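Local coordinates for protein cytochrome c, 1 heme-binding site (Geobacter sulfurreducens, PDB 4RLR) that carries one covalently attached heme and is an electron-transfer cytochrome of low reduction potential, essential for accepting electrons from an electrode, at residues Lys10-Phe13 / Asp14-Ala18; Lys33-Lys36 / Glu37-Leu40; Leu54-Thr58 / Ala59-Thr63; Glu94-Arg97 / Asn98-Val101. One frame throughout, in Å; residues are numbered along the deposited sequence.

In the fold
From the N terminus, contact 1 comes first. It spans the last turns of helix 5-16 and runs into the heme attachment site. Contact 2 joins the end of helix 29-34 to helix 36-40, at the surface. Contact 3 closes a short loop after helix 51-55, beside a heme propionate. Contact 4 is a stretch of helix 92-106. All four are local and lie in series, so none nests in or crosses another. Side chains bring some together. I12 and R16 of contact 1 pack on contact 4, and F13 packs on L54 of contact 3. The heme touches contacts 1, 2 and 3. Contact 2 is remote from contact 4, their centres about 30 Å apart.

Contact 1 (Lys10-Phe13 / Asp14-Ala18). With HEM (protoporphyrin IX containing Fe), chain B; ACT (acetate ion), chain G.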
loop_
_atom_site.group_PDB
_atom_site.type_symbol
_atom_site.label_atom_id
_atom_site.label_comp_id
_atom_site.label_asym_id
_atom_site.label_seq_id
_atom_site.Cartn_x
_atom_site.Cartn_y
_atom_site.Cartn_z
ATOM N N LYS A 10 -4.630 -5.045 8.585
ATOM C CA LYS A 10 -3.455 -5.721 9.130
ATOM C C LYS A 10 -3.500 -7.264 8.954
ATOM O O LYS A 10 -2.506 -7.869 8.579
ATOM C CB LYS A 10 -3.250 -5.313 10.586
ATOM C CG LYS A 10 -2.286 -6.144 11.363
ATOM C CD LYS A 10 -2.168 -5.602 12.786
ATOM C CE LYS A 10 -1.223 -6.445 13.641
ATOM N NZ LYS A 10 0.092 -6.705 12.946
ATOM N N PRO A 11 -4.660 -7.890 9.206
ATOM C CA PRO A 11 -4.761 -9.323 8.925
ATOM C C PRO A 11 -4.356 -9.681 7.475
ATOM O O PRO A 11 -3.589 -10.621 7.300
ATOM C CB PRO A 11 -6.244 -9.613 9.169
ATOM C CG PRO A 11 -6.669 -8.598 10.137
ATOM C CD PRO A 11 -5.923 -7.352 9.729
ATOM N N ILE A 12 -4.821 -8.915 6.478
ATOM C CA ILE A 12 -4.444 -9.152 5.086
ATOM C C ILE A 12 -2.955 -8.888 4.892
ATOM O O ILE A 12 -2.233 -9.723 4.359
ATOM C CB ILE A 12 -5.250 -8.250 4.089
ATOM C CG1 ILE A 12 -6.744 -8.578 4.171
ATOM C CG2 ILE A 12 -4.765 -8.448 2.675
ATOM C CD1 ILE A 12 -7.625 -7.577 3.505
ATOM N N PHE A 13 -2.506 -7.715 5.329
ATOM C CA PHE A 13 -1.126 -7.327 5.138
ATOM C C PHE A 13 -0.173 -8.347 5.739
ATOM O O PHE A 13 0.823 -8.696 5.111
ATOM C CB PHE A 13 -0.852 -5.941 5.734
ATOM C CG PHE A 13 0.492 -5.415 5.373
ATOM C CD1 PHE A 13 1.603 -5.747 6.136
ATOM C CD2 PHE A 13 0.658 -4.645 4.241
ATOM C CE1 PHE A 13 2.866 -5.297 5.791
ATOM C CE2 PHE A 13 1.921 -4.187 3.876
ATOM C CZ PHE A 13 3.034 -4.533 4.661
ATOM N N ASP A 14 -0.454 -8.810 6.958
ATOM C CA ASP A 14 0.421 -9.792 7.617
ATOM C C ASP A 14 0.631 -11.070 6.814
ATOM O O ASP A 14 1.695 -11.664 6.879
ATOM C CB ASP A 14 -0.084 -10.130 9.025
ATOM C CG ASP A 14 0.171 -8.984 10.018
ATOM O OD1 ASP A 14 0.926 -8.063 9.649
ATOM O OD2 ASP A 14 -0.347 -9.009 11.156
ATOM N N VAL A 15 -0.388 -11.498 6.081
ATOM C CA VAL A 15 -0.287 -12.663 5.225
ATOM C C VAL A 15 0.371 -12.308 3.895
ATOM O O VAL A 15 1.358 -12.917 3.505
ATOM C CB VAL A 15 -1.686 -13.294 4.910
ATOM C CG1 VAL A 15 -1.566 -14.385 3.849
ATOM C CG2 VAL A 15 -2.303 -13.881 6.126
ATOM N N ARG A 16 -0.194 -11.330 3.209
ATOM C CA ARG A 16 0.082 -11.138 1.790
ATOM C C ARG A 16 1.233 -10.201 1.431
ATOM O O ARG A 16 1.660 -10.192 0.268
ATOM C CB ARG A 16 -1.203 -10.667 1.110
ATOM C CG ARG A 16 -2.375 -11.612 1.397
ATOM C CD ARG A 16 -3.301 -11.747 0.227
ATOM N NE ARG A 16 -2.863 -12.772 -0.731
ATOM C CZ ARG A 16 -3.164 -14.074 -0.648
ATOM N NH1 ARG A 16 -3.897 -14.563 0.348
ATOM N NH2 ARG A 16 -2.725 -14.894 -1.577
ATOM N N CYS A 17 1.742 -9.442 2.406
ATOM C CA CYS A 17 2.652 -8.333 2.107
ATOM C C CYS A 17 3.887 -8.274 3.018
ATOM O O CYS A 17 4.956 -7.869 2.588
ATOM C CB CYS A 17 1.901 -7.000 2.246
ATOM S SG CYS A 17 0.248 -6.940 1.564
ATOM N N ALA A 18 3.725 -8.709 4.263
ATOM C CA ALA A 18 4.755 -8.602 5.290
ATOM C C ALA A 18 5.981 -9.449 5.013
ATOM O O ALA A 18 7.036 -9.191 5.576
ATOM C CB ALA A 18 4.184 -8.969 6.658
HETATM C CHA HEM B . 7.175 -1.948 -3.447
HETATM C CHB HEM B . 2.842 -2.484 -1.377
HETATM C CHC HEM B . 3.622 -7.240 -1.461
HETATM C CHD HEM B . 8.136 -6.681 -2.947
HETATM C C1A HEM B . 5.904 -1.715 -2.961
HETATM C C2A HEM B . 5.263 -0.429 -2.972
HETATM C C3A HEM B . 4.065 -0.564 -2.402
HETATM C C4A HEM B . 3.913 -1.940 -2.017
HETATM C CMA HEM B . 3.017 0.530 -2.157
HETATM C CAA HEM B . 5.895 0.843 -3.559
HETATM C CBA HEM B . 6.704 1.653 -2.547
HETATM C CGA HEM B . 7.118 2.944 -3.236
HETATM O O1A HEM B . 6.324 3.902 -3.328
HETATM O O2A HEM B . 8.258 3.009 -3.713
HETATM C C1B HEM B . 2.690 -3.839 -1.211
HETATM C C2B HEM B . 1.512 -4.465 -0.705
HETATM C C3B HEM B . 1.711 -5.782 -0.733
HETATM C C4B HEM B . 3.031 -6.010 -1.269
HETATM C CMB HEM B . 0.322 -3.644 -0.216
HETATM C CAB HEM B . 0.749 -6.900 -0.322
HETATM C CBB HEM B . -0.514 -6.837 -0.815
HETATM C C1C HEM B . 4.914 -7.483 -1.827
HETATM C C2C HEM B . 5.496 -8.801 -1.886
HETATM C C3C HEM B . 6.772 -8.660 -2.283
HETATM C C4C HEM B . 6.983 -7.247 -2.521
HETATM C CMC HEM B . 4.740 -10.083 -1.468
HETATM C CAC HEM B . 7.864 -9.737 -2.546
HETATM C CBC HEM B . 7.545 -10.958 -3.030
HETATM C C1D HEM B . 8.301 -5.345 -3.174
HETATM C C2D HEM B . 9.553 -4.766 -3.577
HETATM C C3D HEM B . 9.265 -3.278 -3.732
HETATM C C4D HEM B . 7.862 -3.128 -3.411
HETATM C CMD HEM B . 10.889 -5.526 -3.773
HETATM C CAD HEM B . 10.248 -2.176 -4.142
HETATM C CBD HEM B . 10.508 -2.219 -5.643
HETATM C CGD HEM B . 9.266 -1.724 -6.339
HETATM O O1D HEM B . 8.882 -0.537 -6.227
HETATM O O2D HEM B . 8.641 -2.545 -7.024
HETATM N NA HEM B . 5.047 -2.630 -2.397
HETATM N NB HEM B . 3.593 -4.804 -1.567
HETATM N NC HEM B . 5.845 -6.556 -2.252
HETATM N ND HEM B . 7.326 -4.362 -3.089
HETATM FE FE HEM B . 5.395 -4.600 -2.254
HETATM C C ACT G . 0.058 -13.954 -3.838
HETATM O O ACT G . 1.243 -13.625 -4.102
HETATM O OXT ACT G . -0.441 -13.584 -2.743
HETATM C CH3 ACT G . -0.763 -14.774 -4.791
#
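C17 holds its CB over one face of the F13 ring while its SG is bonded to CAB of the heme at 2.0 Å. It is the first cysteine of the CXXCH heme-attachment motif of c-type cytochromes, which C20 and the axial ligand H21 complete. The CB contact is a CH-pi one, with C17 CB 3.4 Å from the centroid of the F13 ring. C17 SG meets the same ring obliquely. F13 has CG anti to its N (chi1 -171°), which sends the ring along the helix toward C17 and A18. M48 and D49 also touch it. An alanine in place of F13 is likely to leave C17 CB without the ring face it packs on and open a gap toward M48.

Helix 5-16 ends here. F13 O takes two donors from opposite faces of its carbonyl plane, C17 N at 3.0 Å and A18 N at 3.0 Å. One residue earlier the pattern is regular, with R16 N on I12 O at 2.8 Å. The R16 side chain bends outward, and its NH2 binds OXT of an acetate, probably from the crystallisation liquor. R16 NE bonds H87 O. At the other end K10 forms a salt bridge to D14. K10 NZ sits 3.0 Å from D14 OD2, on the syn lone pair of that oxygen.

Contact 2 (Lys33-Lys36 / Glu37-Leu40)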
loop_
_atom_site.group_PDB
_atom_site.type_symbol
_atom_site.label_atom_id
_atom_site.label_comp_id
_atom_site.label_asym_id
_atom_site.label_seq_id
_atom_site.Cartn_x
_atom_site.Cartn_y
_atom_site.Cartn_z
ATOM N N LYS A 33 15.792 3.307 -0.874
ATOM C CA LYS A 33 16.218 4.016 -2.098
ATOM C C LYS A 33 17.728 4.252 -2.177
ATOM O O LYS A 33 18.311 4.228 -3.274
ATOM C CB LYS A 33 15.477 5.342 -2.248
ATOM N N ALA A 34 18.353 4.438 -1.022
ATOM C CA ALA A 34 19.783 4.727 -0.924
ATOM C C ALA A 34 20.671 3.492 -1.088
ATOM O O ALA A 34 21.832 3.608 -1.459
ATOM C CB ALA A 34 20.083 5.386 0.412
ATOM N N GLU A 35 20.131 2.321 -0.792
ATOM C CA GLU A 35 20.878 1.063 -0.888
ATOM C C GLU A 35 20.021 -0.062 -1.449
ATOM O O GLU A 35 19.853 -1.105 -0.799
ATOM C CB GLU A 35 21.363 0.611 0.473
ATOM C CG GLU A 35 22.334 1.527 1.153
ATOM C CD GLU A 35 22.897 0.871 2.399
ATOM O OE1 GLU A 35 23.903 0.133 2.274
ATOM O OE2 GLU A 35 22.315 1.073 3.493
ATOM N N LYS A 36 19.505 0.127 -2.660
ATOM C CA LYS A 36 18.505 -0.796 -3.174
ATOM C C LYS A 36 19.067 -2.200 -3.303
ATOM O O LYS A 36 18.406 -3.150 -2.914
ATOM C CB LYS A 36 17.918 -0.343 -4.503
ATOM C CG LYS A 36 17.171 0.965 -4.451
ATOM C CD LYS A 36 16.668 1.307 -5.833
ATOM C CE LYS A 36 17.280 2.580 -6.395
ATOM N NZ LYS A 36 16.309 3.721 -6.337
ATOM N N GLU A 37 20.288 -2.328 -3.828
ATOM C CA GLU A 37 20.844 -3.650 -4.096
ATOM C C GLU A 37 20.823 -4.529 -2.864
ATOM O O GLU A 37 20.582 -5.732 -2.958
ATOM C CB GLU A 37 22.270 -3.553 -4.657
ATOM C CG GLU A 37 22.844 -4.888 -5.179
ATOM C CD GLU A 37 22.117 -5.456 -6.395
ATOM O OE1 GLU A 37 21.201 -4.813 -6.936
ATOM O OE2 GLU A 37 22.450 -6.574 -6.829
ATOM N N LYS A 38 21.101 -3.943 -1.708
ATOM C CA LYS A 38 21.142 -4.713 -0.469
ATOM C C LYS A 38 19.806 -5.401 -0.240
ATOM O O LYS A 38 19.749 -6.602 -0.024
ATOM C CB LYS A 38 21.462 -3.781 0.697
ATOM C CG LYS A 38 21.391 -4.391 2.090
ATOM C CD LYS A 38 22.089 -3.450 3.074
ATOM C CE LYS A 38 21.262 -3.172 4.305
ATOM N NZ LYS A 38 21.224 -4.310 5.276
ATOM N N TRP A 39 18.723 -4.636 -0.329
ATOM C CA TRP A 39 17.401 -5.180 -0.077
ATOM C C TRP A 39 16.861 -6.045 -1.225
ATOM O O TRP A 39 16.303 -7.129 -0.996
ATOM C CB TRP A 39 16.441 -4.024 0.259
ATOM C CG TRP A 39 17.030 -3.176 1.365
ATOM C CD1 TRP A 39 17.641 -1.958 1.246
ATOM C CD2 TRP A 39 17.123 -3.537 2.733
ATOM N NE1 TRP A 39 18.098 -1.538 2.469
ATOM C CE2 TRP A 39 17.768 -2.480 3.405
ATOM C CE3 TRP A 39 16.695 -4.643 3.468
ATOM C CZ2 TRP A 39 17.998 -2.503 4.773
ATOM C CZ3 TRP A 39 16.923 -4.659 4.823
ATOM C CH2 TRP A 39 17.573 -3.590 5.462
ATOM N N LEU A 40 17.019 -5.568 -2.455
ATOM C CA LEU A 40 16.513 -6.305 -3.627
ATOM C C LEU A 40 17.084 -7.708 -3.757
ATOM O O LEU A 40 16.414 -8.622 -4.251
ATOM C CB LEU A 40 16.795 -5.525 -4.919
ATOM C CG LEU A 40 15.916 -4.308 -5.155
ATOM C CD1 LEU A 40 16.253 -3.682 -6.507
ATOM C CD2 LEU A 40 14.430 -4.633 -5.061
#
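E35 and K38 send their side chains out on the same flank of a helix start, crossing each other at a slant. E35 is the N-cap of helix 36-40, right after helix 29-34 has ended. In the first turn the backbone K38 N makes a weak 3.2 Å bond to E35 O. The nearest approach of the two side chains is the carboxylate oxygen E35 OE1 to the methylene K38 CD, a loose 4.1 Å. Their charges do not pair, because E35 OE2 and K38 NZ stay 5.8 Å apart. Any attraction between them is probably modest at this exposed site.

The bend at the third torsion of K38 lays its CE over one face of the neighbouring W39 indole, toward the rim and 3.2 Å above the plane. W39 has CG anti to its carbonyl carbon and beside its N (chi1 -52°). The indole is thereby swung back toward the helix start, where CD1 comes 3.1 Å from E35 O. This carbonyl meets the ring obliquely. W39 NE1 is covered by the contact and has no polar partner in the model. A26, P27 and F32 pack against the indole and tie the short helix to the preceding part of the chain.

L40 has its CB and CG near K36 O. Its side chain also rests against F32 and touches the heme, so this surface helix lends one residue to the heme pocket. Its backbone makes the first regular helical bond of the stretch, with L40 N 2.8 Å from K36 O and an N-H...O angle of 176°.

Contact 3 (Leu54-Thr58 / Ala59-Thr63); sequences LIFYT and AWPDT. With ZN (zinc ion), chain C; HEM (protoporphyrin IX containing Fe), chain B.
F56 O accepts D62 N at 2.8 Å, closing a tight loop after helix 51-55. The peptide before P61 is cis, which probably helps the chain double back, and D62 is the centre of an inverse gamma turn. P61 packs on F56. Its CD lies over one face of the ring, 3.6 Å from the centroid, in a CH-pi contact, and the two side chains cross at about a right angle. With chi1 at -176°, opposite the backbone N, the F56 ring swings over to P61. CD1 of F56 in turn lies over the centre of the Y57 ring. The T58 hydroxyl turns back and donates to I55 O at 2.8 Å, an oxygen that T58 N also grips.

D62 carries the metal site. Both its oxygens bind zinc, OD2 at 2.0 Å and OD1 at 2.4 Å. Heme propionate O1A and two waters complete the ligands. One of the waters also donates to propionate O2A. The Y57 ring slants against the D62 carboxylate, the two planes 51° apart, with D62 OD2 at the ring edge, 3.5 Å from Y57 CD1. The zinc ion thus joins this loop to the heme. Its charge would probably offset those of the two carboxylates, whose nearest oxygens would otherwise repel.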
loop_
_atom_site.group_PDB
_atom_site.type_symbol
_atom_site.label_atom_id
_atom_site.label_comp_id
_atom_site.label_asym_id
_atom_site.label_seq_id
_atom_site.Cartn_x
_atom_site.Cartn_y
_atom_site.Cartn_z
ATOM N N LEU A 54 2.651 2.167 7.012
ATOM C CA LEU A 54 1.811 1.971 5.823
ATOM C C LEU A 54 1.165 3.258 5.296
ATOM O O LEU A 54 1.183 3.499 4.077
ATOM C CB LEU A 54 0.735 0.911 6.085
ATOM C CG LEU A 54 -0.116 0.467 4.876
ATOM C CD1 LEU A 54 0.669 -0.198 3.732
ATOM C CD2 LEU A 54 -1.173 -0.459 5.407
ATOM N N ILE A 55 0.618 4.078 6.194
ATOM C CA ILE A 55 -0.018 5.340 5.777
ATOM C C ILE A 55 0.942 6.362 5.122
ATOM O O ILE A 55 0.484 7.291 4.432
ATOM C CB ILE A 55 -0.815 5.972 6.914
ATOM C CG1 ILE A 55 0.103 6.581 7.979
ATOM C CG2 ILE A 55 -1.792 4.932 7.513
ATOM C CD1 ILE A 55 -0.607 7.528 8.901
ATOM N N PHE A 56 2.255 6.156 5.310
ATOM C CA PHE A 56 3.313 6.880 4.591
ATOM C C PHE A 56 3.041 6.903 3.073
ATOM O O PHE A 56 3.347 7.896 2.363
ATOM C CB PHE A 56 4.670 6.212 4.909
ATOM C CG PHE A 56 5.891 6.897 4.319
ATOM C CD1 PHE A 56 6.290 6.639 2.998
ATOM C CD2 PHE A 56 6.673 7.740 5.087
ATOM C CE1 PHE A 56 7.404 7.233 2.468
ATOM C CE2 PHE A 56 7.801 8.342 4.548
ATOM C CZ PHE A 56 8.158 8.084 3.240
ATOM N N TYR A 57 2.436 5.815 2.605
ATOM C CA TYR A 57 2.211 5.549 1.188
ATOM C C TYR A 57 0.790 5.883 0.736
ATOM O O TYR A 57 0.374 5.511 -0.350
ATOM C CB TYR A 57 2.524 4.076 0.927
ATOM C CG TYR A 57 3.964 3.796 1.270
ATOM C CD1 TYR A 57 4.973 4.062 0.347
ATOM C CD2 TYR A 57 4.332 3.311 2.545
ATOM C CE1 TYR A 57 6.307 3.829 0.658
ATOM C CE2 TYR A 57 5.662 3.078 2.862
ATOM C CZ TYR A 57 6.641 3.355 1.926
ATOM O OH TYR A 57 7.948 3.144 2.228
ATOM N N THR A 58 0.053 6.610 1.555
ATOM C CA THR A 58 -1.303 6.965 1.194
ATOM C C THR A 58 -1.414 8.467 0.946
ATOM O O THR A 58 -1.347 8.861 -0.193
ATOM C CB THR A 58 -2.335 6.423 2.183
ATOM O OG1 THR A 58 -2.133 7.008 3.464
ATOM C CG2 THR A 58 -2.231 4.890 2.268
ATOM N N ALA A 59 -1.595 9.288 1.973
ATOM C CA ALA A 59 -1.695 10.741 1.770
ATOM C C ALA A 59 -0.347 11.472 1.701
ATOM O O ALA A 59 -0.184 12.441 0.935
ATOM C CB ALA A 59 -2.534 11.353 2.870
ATOM N N TRP A 60 0.612 11.044 2.532
ATOM C CA TRP A 60 1.850 11.798 2.693
ATOM C C TRP A 60 2.823 10.985 3.534
ATOM O O TRP A 60 2.414 10.354 4.503
ATOM C CB TRP A 60 1.555 13.135 3.389
ATOM C CG TRP A 60 2.780 13.957 3.627
ATOM C CD1 TRP A 60 3.355 14.839 2.769
ATOM C CD2 TRP A 60 3.570 13.973 4.818
ATOM N NE1 TRP A 60 4.480 15.383 3.339
ATOM C CE2 TRP A 60 4.621 14.880 4.605
ATOM C CE3 TRP A 60 3.495 13.296 6.046
ATOM C CZ2 TRP A 60 5.609 15.108 5.561
ATOM C CZ3 TRP A 60 4.459 13.540 6.996
ATOM C CH2 TRP A 60 5.502 14.434 6.745
ATOM N N PRO A 61 4.110 11.007 3.181
ATOM C CA PRO A 61 4.780 11.711 2.068
ATOM C C PRO A 61 4.709 11.054 0.665
ATOM O O PRO A 61 4.867 11.780 -0.328
ATOM C CB PRO A 61 6.243 11.768 2.533
ATOM C CG PRO A 61 6.220 11.473 3.978
ATOM C CD PRO A 61 5.094 10.522 4.156
ATOM N N ASP A 62 4.515 9.737 0.569
ATOM C CA ASP A 62 4.562 9.084 -0.745
ATOM C C ASP A 62 3.121 8.984 -1.250
ATOM O O ASP A 62 2.561 7.882 -1.415
ATOM C CB ASP A 62 5.252 7.726 -0.658
ATOM C CG ASP A 62 5.747 7.179 -2.030
ATOM O OD1 ASP A 62 5.432 7.686 -3.111
ATOM O OD2 ASP A 62 6.477 6.163 -2.026
ATOM N N THR A 63 2.518 10.144 -1.506
ATOM C CA THR A 63 1.083 10.153 -1.760
ATOM C C THR A 63 0.688 9.342 -2.984
ATOM O O THR A 63 1.370 9.344 -4.006
ATOM C CB THR A 63 0.449 11.579 -1.786
ATOM O OG1 THR A 63 -0.339 11.772 -2.956
ATOM C CG2 THR A 63 1.431 12.588 -1.743
HETATM ZN ZN ZN C . 6.496 5.735 -3.956
HETATM C CHA HEM B . 7.175 -1.948 -3.447
HETATM C CHB HEM B . 2.842 -2.484 -1.377
HETATM C CHC HEM B . 3.622 -7.240 -1.461
HETATM C CHD HEM B . 8.136 -6.681 -2.947
HETATM C C1A HEM B . 5.904 -1.715 -2.961
HETATM C C2A HEM B . 5.263 -0.429 -2.972
HETATM C C3A HEM B . 4.065 -0.564 -2.402
HETATM C C4A HEM B . 3.913 -1.940 -2.017
HETATM C CMA HEM B . 3.017 0.530 -2.157
HETATM C CAA HEM B . 5.895 0.843 -3.559
HETATM C CBA HEM B . 6.704 1.653 -2.547
HETATM C CGA HEM B . 7.118 2.944 -3.236
HETATM O O1A HEM B . 6.324 3.902 -3.328
HETATM O O2A HEM B . 8.258 3.009 -3.713
HETATM C C1B HEM B . 2.690 -3.839 -1.211
HETATM C C2B HEM B . 1.512 -4.465 -0.705
HETATM C C3B HEM B . 1.711 -5.782 -0.733
HETATM C C4B HEM B . 3.031 -6.010 -1.269
HETATM C CMB HEM B . 0.322 -3.644 -0.216
HETATM C CAB HEM B . 0.749 -6.900 -0.322
HETATM C CBB HEM B . -0.514 -6.837 -0.815
HETATM C C1C HEM B . 4.914 -7.483 -1.827
HETATM C C2C HEM B . 5.496 -8.801 -1.886
HETATM C C3C HEM B . 6.772 -8.660 -2.283
HETATM C C4C HEM B . 6.983 -7.247 -2.521
HETATM C CMC HEM B . 4.740 -10.083 -1.468
HETATM C CAC HEM B . 7.864 -9.737 -2.546
HETATM C CBC HEM B . 7.545 -10.958 -3.030
HETATM C C1D HEM B . 8.301 -5.345 -3.174
HETATM C C2D HEM B . 9.553 -4.766 -3.577
HETATM C C3D HEM B . 9.265 -3.278 -3.732
HETATM C C4D HEM B . 7.862 -3.128 -3.411
HETATM C CMD HEM B . 10.889 -5.526 -3.773
HETATM C CAD HEM B . 10.248 -2.176 -4.142
HETATM C CBD HEM B . 10.508 -2.219 -5.643
HETATM C CGD HEM B . 9.266 -1.724 -6.339
HETATM O O1D HEM B . 8.882 -0.537 -6.227
HETATM O O2D HEM B . 8.641 -2.545 -7.024
HETATM N NA HEM B . 5.047 -2.630 -2.397
HETATM N NB HEM B . 3.593 -4.804 -1.567
HETATM N NC HEM B . 5.845 -6.556 -2.252
HETATM N ND HEM B . 7.326 -4.362 -3.089
HETATM FE FE HEM B . 5.395 -4.600 -2.254
HETATM O O HOH W 1 8.464 5.472 -4.406
HETATM O O HOH W 2 5.235 5.503 -5.602
#

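Contact 4 (Glu94-Arg97 / Asn98-Val101); sequences ERQR and NLAV
L99 N binds R95 O at 2.8 Å, and N98 N binds E94 O at 3.0 Å with an N-H...O angle of 171°. These are regular i to i+4 bonds of the alpha-helix 92-106. The next pair is looser. A100 N bonds to Q96 O at 3.0 Å and more weakly to R97 O, while V101 N reaches R97 O at 3.3 Å.

The polar side chains find their main partners outside these two turns: N98 ND2 bonds L88 O, E94 OE1 takes A90 N, and Q96 NE2 bonds both Y85 OH and D72 OD2. The loop before the helix thus grips it through E94 and N98 on one side and Q96 on another, while the salt bridge from R95 NE to E92 OE1 stays within the helix.

Between the turns the side chains touch lightly. E94 and N98 run side by side, carboxylate and amide planes 23° apart, with E94 CG 3.8 Å from N98 ND2. N98 keeps CG beside its own N (chi1 -75°), which leans the amide back over the E94 turn. A leucine in place of N98 would probably leave L88 O without this amide donor and set the loop there freer to move. Q96 and L99 also lie alongside, Q96 NE2 4.1 Å from L99 CD2. R97 folds back, so that E94 CA lies over a face of its guanidinium.

L99 is buried against D72, L88 and W109, whereas N98 and V101 face helix 5-16, where both pack on I12 and V101 also meets D8 and I9.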
loop_
_atom_site.group_PDB
_atom_site.type_symbol
_atom_site.label_atom_id
_atom_site.label_comp_id
_atom_site.label_asym_id
_atom_site.label_seq_id
_atom_site.Cartn_x
_atom_site.Cartn_y
_atom_site.Cartn_z
ATOM N N GLU A 94 -10.244 -13.484 -5.271
ATOM C CA GLU A 94 -9.589 -13.094 -4.029
ATOM C C GLU A 94 -8.976 -11.699 -4.180
ATOM O O GLU A 94 -9.110 -10.870 -3.291
ATOM C CB GLU A 94 -8.531 -14.126 -3.606
ATOM C CG GLU A 94 -8.078 -13.979 -2.122
ATOM C CD GLU A 94 -7.269 -15.180 -1.603
ATOM O OE1 GLU A 94 -6.480 -15.764 -2.390
ATOM O OE2 GLU A 94 -7.453 -15.553 -0.409
ATOM N N ARG A 95 -8.339 -11.439 -5.318
ATOM C CA ARG A 95 -7.650 -10.170 -5.517
ATOM C C ARG A 95 -8.664 -9.041 -5.444
ATOM O O ARG A 95 -8.452 -8.054 -4.766
ATOM C CB ARG A 95 -6.883 -10.151 -6.843
ATOM C CG ARG A 95 -5.606 -11.005 -6.809
ATOM C CD ARG A 95 -4.789 -10.912 -8.066
ATOM N NE ARG A 95 -5.369 -11.700 -9.159
ATOM C CZ ARG A 95 -5.007 -12.937 -9.501
ATOM N NH1 ARG A 95 -4.058 -13.590 -8.841
ATOM N NH2 ARG A 95 -5.635 -13.530 -10.513
ATOM N N GLN A 96 -9.774 -9.205 -6.147
ATOM C CA GLN A 96 -10.853 -8.237 -6.092
ATOM C C GLN A 96 -11.424 -8.033 -4.681
ATOM O O GLN A 96 -11.698 -6.897 -4.282
ATOM C CB GLN A 96 -11.950 -8.639 -7.088
ATOM C CG GLN A 96 -11.583 -8.314 -8.535
ATOM C CD GLN A 96 -11.461 -6.826 -8.787
ATOM O OE1 GLN A 96 -12.375 -6.070 -8.498
ATOM N NE2 GLN A 96 -10.310 -6.393 -9.277
ATOM N N ARG A 97 -11.617 -9.104 -3.922
ATOM C CA ARG A 97 -12.184 -8.951 -2.579
ATOM C C ARG A 97 -11.233 -8.136 -1.715
ATOM O O ARG A 97 -11.630 -7.176 -1.058
ATOM C CB ARG A 97 -12.443 -10.305 -1.905
ATOM C CG ARG A 97 -13.589 -11.103 -2.487
ATOM C CD ARG A 97 -14.050 -12.182 -1.525
ATOM N NE ARG A 97 -13.005 -13.169 -1.286
ATOM C CZ ARG A 97 -12.829 -14.290 -1.987
ATOM N NH1 ARG A 97 -13.641 -14.605 -3.002
ATOM N NH2 ARG A 97 -11.836 -15.112 -1.664
ATOM N N ASN A 98 -9.955 -8.486 -1.755
ATOM C CA ASN A 98 -8.986 -7.781 -0.925
ATOM C C ASN A 98 -8.723 -6.355 -1.390
ATOM O O ASN A 98 -8.510 -5.452 -0.563
ATOM C CB ASN A 98 -7.693 -8.599 -0.794
ATOM C CG ASN A 98 -7.871 -9.791 0.152
ATOM O OD1 ASN A 98 -8.664 -9.731 1.097
ATOM N ND2 ASN A 98 -7.152 -10.877 -0.111
ATOM N N LEU A 99 -8.758 -6.138 -2.701
ATOM C CA LEU A 99 -8.619 -4.799 -3.217
ATOM C C LEU A 99 -9.759 -3.950 -2.713
ATOM O O LEU A 99 -9.588 -2.750 -2.498
ATOM C CB LEU A 99 -8.608 -4.793 -4.740
ATOM C CG LEU A 99 -8.577 -3.402 -5.383
ATOM C CD1 LEU A 99 -7.373 -2.562 -4.888
ATOM C CD2 LEU A 99 -8.570 -3.528 -6.896
ATOM N N ALA A 100 -10.923 -4.566 -2.533
ATOM C CA ALA A 100 -12.097 -3.815 -2.149
ATOM C C ALA A 100 -11.965 -3.352 -0.695
ATOM O O ALA A 100 -12.434 -2.279 -0.358
ATOM C CB ALA A 100 -13.373 -4.642 -2.373
ATOM N N VAL A 101 -11.289 -4.151 0.133
ATOM C CA VAL A 101 -11.029 -3.806 1.527
ATOM C C VAL A 101 -10.049 -2.631 1.607
ATOM O O VAL A 101 -10.250 -1.702 2.402
ATOM C CB VAL A 101 -10.489 -5.032 2.310
ATOM C CG1 VAL A 101 -10.207 -4.705 3.766
ATOM C CG2 VAL A 101 -11.472 -6.229 2.224
#